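Local coordinates for protein Nrps/pks (PDB 4OPF) that is a ketosynthase domain of the AT-less type I polyketide synthase that makes oxazolomycin, from a family whose members typically join acyl units during chain assembly, at residues 16-20 and 55-59; 93-97 and 241-246; 389-393 and 404-409. All coordinates share one frame; numbering follows the deposited sequence.

Interaction 1. Residues 16-20 and 55-59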
loop_
_atom_site.group_PDB
_atom_site.type_symbol
_atom_site.label_atom_id
_atom_site.label_comp_id
_atom_site.label_asym_id
_atom_site.label_seq_id
_atom_site.Cartn_x
_atom_site.Cartn_y
_atom_site.Cartn_z
ATOM N N GLY A 16 -2.242 -19.133 -12.009
ATOM C CA GLY A 16 -3.584 -18.800 -11.531
ATOM C C GLY A 16 -4.610 -19.908 -11.676
ATOM O O GLY A 16 -4.322 -20.929 -12.276
ATOM N N ARG A 17 -5.789 -19.684 -11.109
ATOM C CA ARG A 17 -6.834 -20.672 -11.048
ATOM C C ARG A 17 -8.140 -19.926 -11.014
ATOM O O ARG A 17 -8.288 -19.041 -10.213
ATOM C CB ARG A 17 -6.649 -21.467 -9.748
ATOM C CG ARG A 17 -7.357 -22.751 -9.728
ATOM C CD ARG A 17 -7.104 -23.614 -8.488
ATOM N NE ARG A 17 -5.694 -23.617 -8.080
ATOM C CZ ARG A 17 -5.197 -24.388 -7.082
ATOM N NH1 ARG A 17 -3.912 -24.329 -6.762
ATOM N NH2 ARG A 17 -6.000 -25.238 -6.409
ATOM N N PHE A 18 -9.088 -20.270 -11.888
ATOM C CA PHE A 18 -10.365 -19.560 -11.998
ATOM C C PHE A 18 -11.467 -20.562 -12.274
ATOM O O PHE A 18 -11.187 -21.703 -12.597
ATOM C CB PHE A 18 -10.266 -18.533 -13.140
ATOM C CG PHE A 18 -9.225 -17.484 -12.904
ATOM C CD1 PHE A 18 -9.448 -16.483 -11.997
ATOM C CD2 PHE A 18 -8.011 -17.546 -13.536
ATOM C CE1 PHE A 18 -8.471 -15.533 -11.724
ATOM C CE2 PHE A 18 -7.033 -16.607 -13.280
ATOM C CZ PHE A 18 -7.257 -15.590 -12.357
ATOM N N PRO A 19 -12.731 -20.167 -12.098
ATOM C CA PRO A 19 -13.810 -21.114 -12.381
ATOM C C PRO A 19 -13.673 -21.691 -13.779
ATOM O O PRO A 19 -13.368 -20.974 -14.704
ATOM C CB PRO A 19 -15.074 -20.262 -12.221
ATOM C CG PRO A 19 -14.658 -19.183 -11.265
ATOM C CD PRO A 19 -13.238 -18.876 -11.612
ATOM N N GLY A 20 -13.809 -22.986 -13.901
ATOM C CA GLY A 20 -13.658 -23.695 -15.159
ATOM C C GLY A 20 -12.219 -23.773 -15.624
ATOM O O GLY A 20 -11.970 -24.254 -16.719
ATOM N N GLY A 55 -19.927 -20.209 -9.484
ATOM C CA GLY A 55 -18.574 -19.604 -9.835
ATOM C C GLY A 55 -17.403 -19.992 -8.883
ATOM O O GLY A 55 -16.656 -19.129 -8.382
ATOM N N LEU A 56 -17.264 -21.289 -8.611
ATOM C CA LEU A 56 -16.369 -21.785 -7.593
ATOM C C LEU A 56 -15.188 -22.483 -8.213
ATOM O O LEU A 56 -15.281 -22.973 -9.350
ATOM C CB LEU A 56 -17.079 -22.749 -6.680
ATOM C CG LEU A 56 -18.299 -22.175 -5.981
ATOM C CD1 LEU A 56 -18.819 -23.190 -4.966
ATOM C CD2 LEU A 56 -18.015 -20.861 -5.302
ATOM N N LEU A 57 -14.062 -22.450 -7.474
ATOM C CA LEU A 57 -12.888 -23.209 -7.817
ATOM C C LEU A 57 -13.262 -24.596 -7.319
ATOM O O LEU A 57 -14.035 -24.720 -6.381
ATOM C CB LEU A 57 -11.640 -22.687 -7.085
ATOM C CG LEU A 57 -11.334 -21.223 -7.328
ATOM C CD1 LEU A 57 -10.057 -20.796 -6.638
ATOM C CD2 LEU A 57 -11.254 -21.003 -8.814
ATOM N N ASP A 58 -12.737 -25.635 -7.938
ATOM C CA ASP A 58 -13.019 -26.979 -7.431
ATOM C C ASP A 58 -11.777 -27.392 -6.676
ATOM O O ASP A 58 -10.931 -28.108 -7.190
ATOM C CB ASP A 58 -13.412 -27.954 -8.563
ATOM C CG ASP A 58 -14.864 -27.727 -9.074
ATOM O OD1 ASP A 58 -15.785 -27.513 -8.244
ATOM O OD2 ASP A 58 -15.087 -27.757 -10.314
ATOM N N LEU A 59 -11.644 -26.857 -5.474
ATOM C CA LEU A 59 -10.479 -27.134 -4.646
ATOM C C LEU A 59 -10.564 -28.554 -4.128
ATOM O O LEU A 59 -11.601 -28.964 -3.649
ATOM C CB LEU A 59 -10.431 -26.200 -3.442
ATOM C CG LEU A 59 -10.143 -24.755 -3.755
ATOM C CD1 LEU A 59 -9.854 -24.041 -2.463
ATOM C CD2 LEU A 59 -8.981 -24.678 -4.733
HETATM O O HOH W 1 -14.161 -24.537 -11.362
#

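Interaction 2. Residues 93-97 and 241-246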
loop_
_atom_site.group_PDB
_atom_site.type_symbol
_atom_site.label_atom_id
_atom_site.label_comp_id
_atom_site.label_asym_id
_atom_site.label_seq_id
_atom_site.Cartn_x
_atom_site.Cartn_y
_atom_site.Cartn_z
ATOM N N CYS A 93 7.690 -21.668 -10.272
ATOM C CA CYS A 93 7.863 -22.744 -11.268
ATOM C C CYS A 93 7.757 -22.209 -12.703
ATOM O O CYS A 93 8.618 -22.482 -13.541
ATOM C CB CYS A 93 6.804 -23.822 -11.083
ATOM S SG CYS A 93 7.158 -24.706 -9.526
ATOM N N ASP A 94 6.715 -21.455 -12.972
ATOM C CA ASP A 94 6.505 -20.942 -14.340
ATOM C C ASP A 94 7.668 -20.037 -14.781
ATOM O O ASP A 94 8.053 -20.053 -15.942
ATOM C CB ASP A 94 5.210 -20.144 -14.412
ATOM C CG ASP A 94 4.974 -19.514 -15.797
ATOM O OD1 ASP A 94 4.729 -20.284 -16.739
ATOM O OD2 ASP A 94 5.036 -18.265 -15.921
ATOM N N ALA A 95 8.210 -19.237 -13.850
ATOM C CA ALA A 95 9.334 -18.334 -14.111
ATOM C C ALA A 95 10.656 -19.069 -14.262
ATOM O O ALA A 95 11.645 -18.489 -14.707
ATOM C CB ALA A 95 9.490 -17.314 -12.979
ATOM N N GLY A 96 10.676 -20.324 -13.848
ATOM C CA GLY A 96 11.856 -21.139 -13.908
ATOM C C GLY A 96 12.759 -21.008 -12.697
ATOM O O GLY A 96 13.921 -21.387 -12.788
ATOM N N TYR A 97 12.245 -20.550 -11.556
ATOM C CA TYR A 97 13.068 -20.405 -10.331
ATOM C C TYR A 97 12.587 -21.422 -9.301
ATOM O O TYR A 97 11.386 -21.531 -9.054
ATOM C CB TYR A 97 12.974 -18.994 -9.703
ATOM C CG TYR A 97 13.697 -17.951 -10.469
ATOM C CD1 TYR A 97 13.063 -17.243 -11.476
ATOM C CD2 TYR A 97 15.038 -17.694 -10.225
ATOM C CE1 TYR A 97 13.749 -16.293 -12.233
ATOM C CE2 TYR A 97 15.744 -16.734 -10.950
ATOM C CZ TYR A 97 15.106 -16.048 -11.966
ATOM O OH TYR A 97 15.799 -15.130 -12.702
ATOM N N ALA A 241 19.204 -11.468 -17.226
ATOM C CA ALA A 241 19.287 -12.776 -16.587
ATOM C C ALA A 241 18.777 -13.898 -17.455
ATOM O O ALA A 241 18.787 -15.034 -17.038
ATOM C CB ALA A 241 18.549 -12.777 -15.256
ATOM N N GLY A 242 18.297 -13.600 -18.652
ATOM C CA GLY A 242 17.687 -14.613 -19.475
ATOM C C GLY A 242 16.327 -15.095 -18.983
ATOM O O GLY A 242 15.924 -16.218 -19.312
ATOM N N ASP A 243 15.593 -14.251 -18.251
ATOM C CA ASP A 243 14.271 -14.658 -17.788
ATOM C C ASP A 243 13.287 -14.770 -18.926
ATOM O O ASP A 243 13.399 -14.086 -19.929
ATOM C CB ASP A 243 13.719 -13.689 -16.733
ATOM C CG ASP A 243 14.522 -13.714 -15.435
ATOM O OD1 ASP A 243 15.025 -14.798 -15.020
ATOM O OD2 ASP A 243 14.678 -12.635 -14.826
ATOM N N ARG A 244 12.257 -15.572 -18.724
ATOM C CA ARG A 244 11.074 -15.522 -19.577
ATOM C C ARG A 244 10.415 -14.131 -19.425
ATOM O O ARG A 244 10.459 -13.516 -18.334
ATOM C CB ARG A 244 10.097 -16.608 -19.124
ATOM C CG ARG A 244 10.704 -18.015 -18.984
ATOM C CD ARG A 244 9.654 -19.042 -18.617
ATOM N NE ARG A 244 8.809 -19.358 -19.752
ATOM C CZ ARG A 244 7.595 -19.874 -19.685
ATOM N NH1 ARG A 244 7.026 -20.104 -18.519
ATOM N NH2 ARG A 244 6.924 -20.120 -20.809
ATOM N N VAL A 245 9.914 -13.560 -20.507
ATOM C CA VAL A 245 9.187 -12.330 -20.429
ATOM C C VAL A 245 7.895 -12.571 -21.147
ATOM O O VAL A 245 7.871 -12.578 -22.363
ATOM C CB VAL A 245 9.921 -11.173 -21.124
ATOM C CG1 VAL A 245 9.055 -9.921 -21.064
ATOM C CG2 VAL A 245 11.278 -10.905 -20.481
ATOM N N HIS A 246 6.817 -12.711 -20.402
ATOM C CA HIS A 246 5.487 -12.922 -20.942
ATOM C C HIS A 246 4.832 -11.661 -21.482
ATOM O O HIS A 246 4.050 -11.717 -22.411
ATOM C CB HIS A 246 4.571 -13.432 -19.839
ATOM C CG HIS A 246 4.944 -14.775 -19.298
ATOM N ND1 HIS A 246 5.225 -15.845 -20.100
ATOM C CD2 HIS A 246 5.079 -15.215 -18.030
ATOM C CE1 HIS A 246 5.503 -16.897 -19.350
ATOM N NE2 HIS A 246 5.382 -16.546 -18.089
HETATM O O HOH W 2 11.514 -16.210 -15.926
#

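Interaction 3. Residues 389-393 and 404-409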
loop_
_atom_site.group_PDB
_atom_site.type_symbol
_atom_site.label_atom_id
_atom_site.label_comp_id
_atom_site.label_asym_id
_atom_site.label_seq_id
_atom_site.Cartn_x
_atom_site.Cartn_y
_atom_site.Cartn_z
ATOM N N LEU A 389 1.081 -4.358 -30.375
ATOM C CA LEU A 389 0.786 -5.302 -29.305
ATOM C C LEU A 389 0.766 -4.565 -27.951
ATOM O O LEU A 389 1.686 -4.706 -27.156
ATOM C CB LEU A 389 1.808 -6.428 -29.274
ATOM C CG LEU A 389 1.542 -7.590 -30.203
ATOM C CD1 LEU A 389 2.782 -8.482 -30.255
ATOM C CD2 LEU A 389 0.331 -8.386 -29.720
ATOM N N LEU A 390 -0.283 -3.786 -27.746
ATOM C CA LEU A 390 -0.526 -3.059 -26.539
ATOM C C LEU A 390 -1.997 -3.220 -26.154
ATOM O O LEU A 390 -2.880 -3.199 -27.012
ATOM C CB LEU A 390 -0.235 -1.580 -26.716
ATOM C CG LEU A 390 1.239 -1.201 -26.732
ATOM C CD1 LEU A 390 1.457 0.031 -27.575
ATOM C CD2 LEU A 390 1.760 -0.875 -25.344
ATOM N N ALA A 391 -2.209 -3.424 -24.861
ATOM C CA ALA A 391 -3.506 -3.603 -24.252
ATOM C C ALA A 391 -3.582 -2.933 -22.878
ATOM O O ALA A 391 -2.562 -2.610 -22.257
ATOM C CB ALA A 391 -3.819 -5.095 -24.152
ATOM N N ALA A 392 -4.792 -2.668 -22.426
ATOM C CA ALA A 392 -5.010 -2.033 -21.143
ATOM C C ALA A 392 -6.095 -2.771 -20.364
ATOM O O ALA A 392 -6.887 -3.556 -20.938
ATOM C CB ALA A 392 -5.383 -0.592 -21.292
ATOM N N VAL A 393 -6.092 -2.543 -19.048
ATOM C CA VAL A 393 -6.977 -3.189 -18.103
ATOM C C VAL A 393 -7.444 -2.161 -17.116
ATOM O O VAL A 393 -6.666 -1.423 -16.575
ATOM C CB VAL A 393 -6.278 -4.286 -17.323
ATOM C CG1 VAL A 393 -7.303 -5.046 -16.465
ATOM C CG2 VAL A 393 -5.664 -5.307 -18.241
ATOM N N HIS A 404 -5.885 1.635 -13.665
ATOM C CA HIS A 404 -5.774 1.323 -15.075
ATOM C C HIS A 404 -4.333 1.012 -15.399
ATOM O O HIS A 404 -3.421 1.713 -14.988
ATOM C CB HIS A 404 -6.258 2.537 -15.886
ATOM C CG HIS A 404 -6.395 2.315 -17.367
ATOM N ND1 HIS A 404 -7.476 1.673 -17.938
ATOM C CD2 HIS A 404 -5.630 2.743 -18.405
ATOM C CE1 HIS A 404 -7.329 1.658 -19.252
ATOM N NE2 HIS A 404 -6.241 2.333 -19.564
ATOM N N ALA A 405 -4.112 -0.074 -16.126
ATOM C CA ALA A 405 -2.775 -0.524 -16.450
ATOM C C ALA A 405 -2.656 -0.702 -17.955
ATOM O O ALA A 405 -3.610 -1.167 -18.606
ATOM C CB ALA A 405 -2.488 -1.836 -15.747
ATOM N N VAL A 406 -1.477 -0.388 -18.478
ATOM C CA VAL A 406 -1.121 -0.542 -19.887
ATOM C C VAL A 406 0.017 -1.550 -20.007
ATOM O O VAL A 406 1.041 -1.403 -19.366
ATOM C CB VAL A 406 -0.689 0.812 -20.491
ATOM C CG1 VAL A 406 -0.291 0.668 -21.943
ATOM C CG2 VAL A 406 -1.831 1.805 -20.399
ATOM N N LEU A 407 -0.189 -2.580 -20.836
ATOM C CA LEU A 407 0.724 -3.684 -21.046
ATOM C C LEU A 407 1.086 -3.888 -22.539
ATOM O O LEU A 407 0.272 -3.557 -23.428
ATOM C CB LEU A 407 0.055 -4.915 -20.516
ATOM C CG LEU A 407 -0.240 -4.891 -19.023
ATOM C CD1 LEU A 407 -1.591 -5.469 -18.761
ATOM C CD2 LEU A 407 0.814 -5.756 -18.356
ATOM N N ALA A 408 2.311 -4.382 -22.794
ATOM C CA ALA A 408 2.865 -4.559 -24.116
ATOM C C ALA A 408 3.327 -5.995 -24.256
ATOM O O ALA A 408 3.804 -6.618 -23.272
ATOM C CB ALA A 408 4.036 -3.619 -24.371
ATOM N N GLY A 409 3.215 -6.513 -25.472
ATOM C CA GLY A 409 3.770 -7.801 -25.812
ATOM C C GLY A 409 5.280 -7.693 -25.898
ATOM O O GLY A 409 5.807 -6.599 -26.042
#

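Interaction 1. Residues 16-20 and 55-59
Residues 17-19 pass residues 55-59 at a steep angle, their end-to-end directions 134° apart, and the two segments come closest at Pro-19 and Leu-57, whose CA atoms are 5.1 Å apart. No direct hydrogen bond joins them; instead one water accepts from Gly-20 N and donates to Leu-56 O, at 2.8 Å from that oxygen. The central touch is made by one branch of Leu-57: CD2 presses on the Phe-18 backbone, 3.5 Å from its C atom, and also meets Pro-19 CD at 4.0 Å. With chi2 at -177°, CD1 takes the extended position and CD2 is the branch turned to this backbone. The pyrrolidine ring of Pro-19 leans over the start of segment 55-59, its CG 3.5 Å from Gly-55 O. In the thiolase-type fold of ketosynthases, this is where strand 9-17 of the large sheet runs out and the loop leading to helix 71-76 passes beside it. Glu-225 also holds this loop, its OE1 accepting from Leu-57 N. Arg-17 crosses Leu-59 at about a right angle, bending at chi3 (-42°), and its NH2 approaches Leu-59 CD2 obliquely at 3.5 Å. The charge itself is matched on helix 79-95, where Glu-86 and Glu-87 both form salt bridges with NH1.

Interaction 2. Residues 93-97 and 241-246
A Schellman motif, with Gly-96 at positive phi, ends helix 79-95, and Asp-94 in its last turn is gripped by Arg-244 and His-246 from the loop that leads into strand 247-256. That loop itself starts from a second Schellman motif at Gly-242, so the contact sets the C-terminal end of one helix against the loop that leaves the other, beside the large sheet of the thiolase-type fold. Arg-244 NH1 makes the stronger of its two bonds to the backbone, reaching Asp-94 O at 2.8 Å with an N-H...O angle of 158°; the oxygen lies in the guanidinium plane, while NH1 is tilted from the carbonyl plane. The same NH1 forms a salt bridge with Asp-94 OD1 at 2.9 Å, a weak, bent hydrogen bond. On the other carboxylate oxygen, OD2, the syn lone pair accepts the N-H of His-246 NE2 at 2.8 Å, with carboxylate and imidazole nearly coplanar. Met-14 N of strand 9-17 also bonds to OD2, so that the carboxylate, extended with CG anti to the backbone N (chi1 177°), is fixed at both oxygens and probably stays ionised. His-246 has a further neighbour in its own segment: its CE1 lies over the centre of the Arg-244 guanidinium face, 3.5 Å above the plane. Between the two backbones, one water donates to Ala-95 O and accepts from Arg-244 N. At the far end of the contact, the Asp-243 carboxylate forms a salt bridge with Lys-233 through OD2, and its OD1 meets the edge of the Tyr-97 ring, accepting from the phenolic OH over a very short 2.5 Å.

Interaction 3. Residues 389-393 and 404-409
Residues 390-393 and 404-408 pair as antiparallel strands, their axes 4.6 Å apart at the closest, with Ala-391 facing Leu-407 and Val-393 facing Ala-405 as hydrogen-bonded pairs. The Ala-391/Leu-407 pair exchanges two bonds, of which Leu-407 N to Ala-391 O is the shorter at 2.8 Å and essentially straight at the hydrogen. A further bond, from Gly-409 N to Leu-389 O, continues the ladder past the strand. These are the arms of the beta hairpin 390-396/401-408, which lies inside the large sheet, in the C-terminal half of the thiolase-type fold. On the face carrying Val-393 and Leu-407, Val-393 CG2 meets Leu-407 CD1 diagonally at 4.1 Å, under helix 338-352. The other face holds Leu-390, whose CD2 rests on Ala-408 CB at 3.7 Å and more loosely on Val-406 CG1. Toward the turn of the hairpin, the His-404 ring, swung across to the neighbouring strand with CG anti to the backbone N (chi1 -172°), brings NE2 to 3.5 Å from Ala-392 CB in an oblique approach. Both ring nitrogens have partners: ND1 is hydrogen-bonded to Ser-394 OG and NE2 to Tyr-314 OH, which together fix the rotation of the imidazole. A phenylalanine in place of His-404 would probably leave these two hydroxyls without their ring partner and the aromatic group held by contact alone. Helix 268-282 packs against His-404 and Val-406 through Val-274, Met-275, Ala-278 and Ala-282.

Followed from the N terminus, the three contacts come in series, none nested in or crossing another. Interaction 1 closes first, bringing the chain back to the end of strand 9-17 after an excursion that includes helix 24-33. Interaction 2 then spans 143 residues, among them strands 107-112, 153-156, 181-188 and 226-234, and ties helix 79-95 to the approach of strand 247-256. Interaction 3 closes the short hairpin 390-396/401-408, whose second strand lies next to 247-256 in the sheet. Interactions 1 and 3 lie on opposite sides of the chain's centre, their centres 25 Å apart, whereas interactions 2 and 3 come within about 5 Å at their nearest atoms without touching.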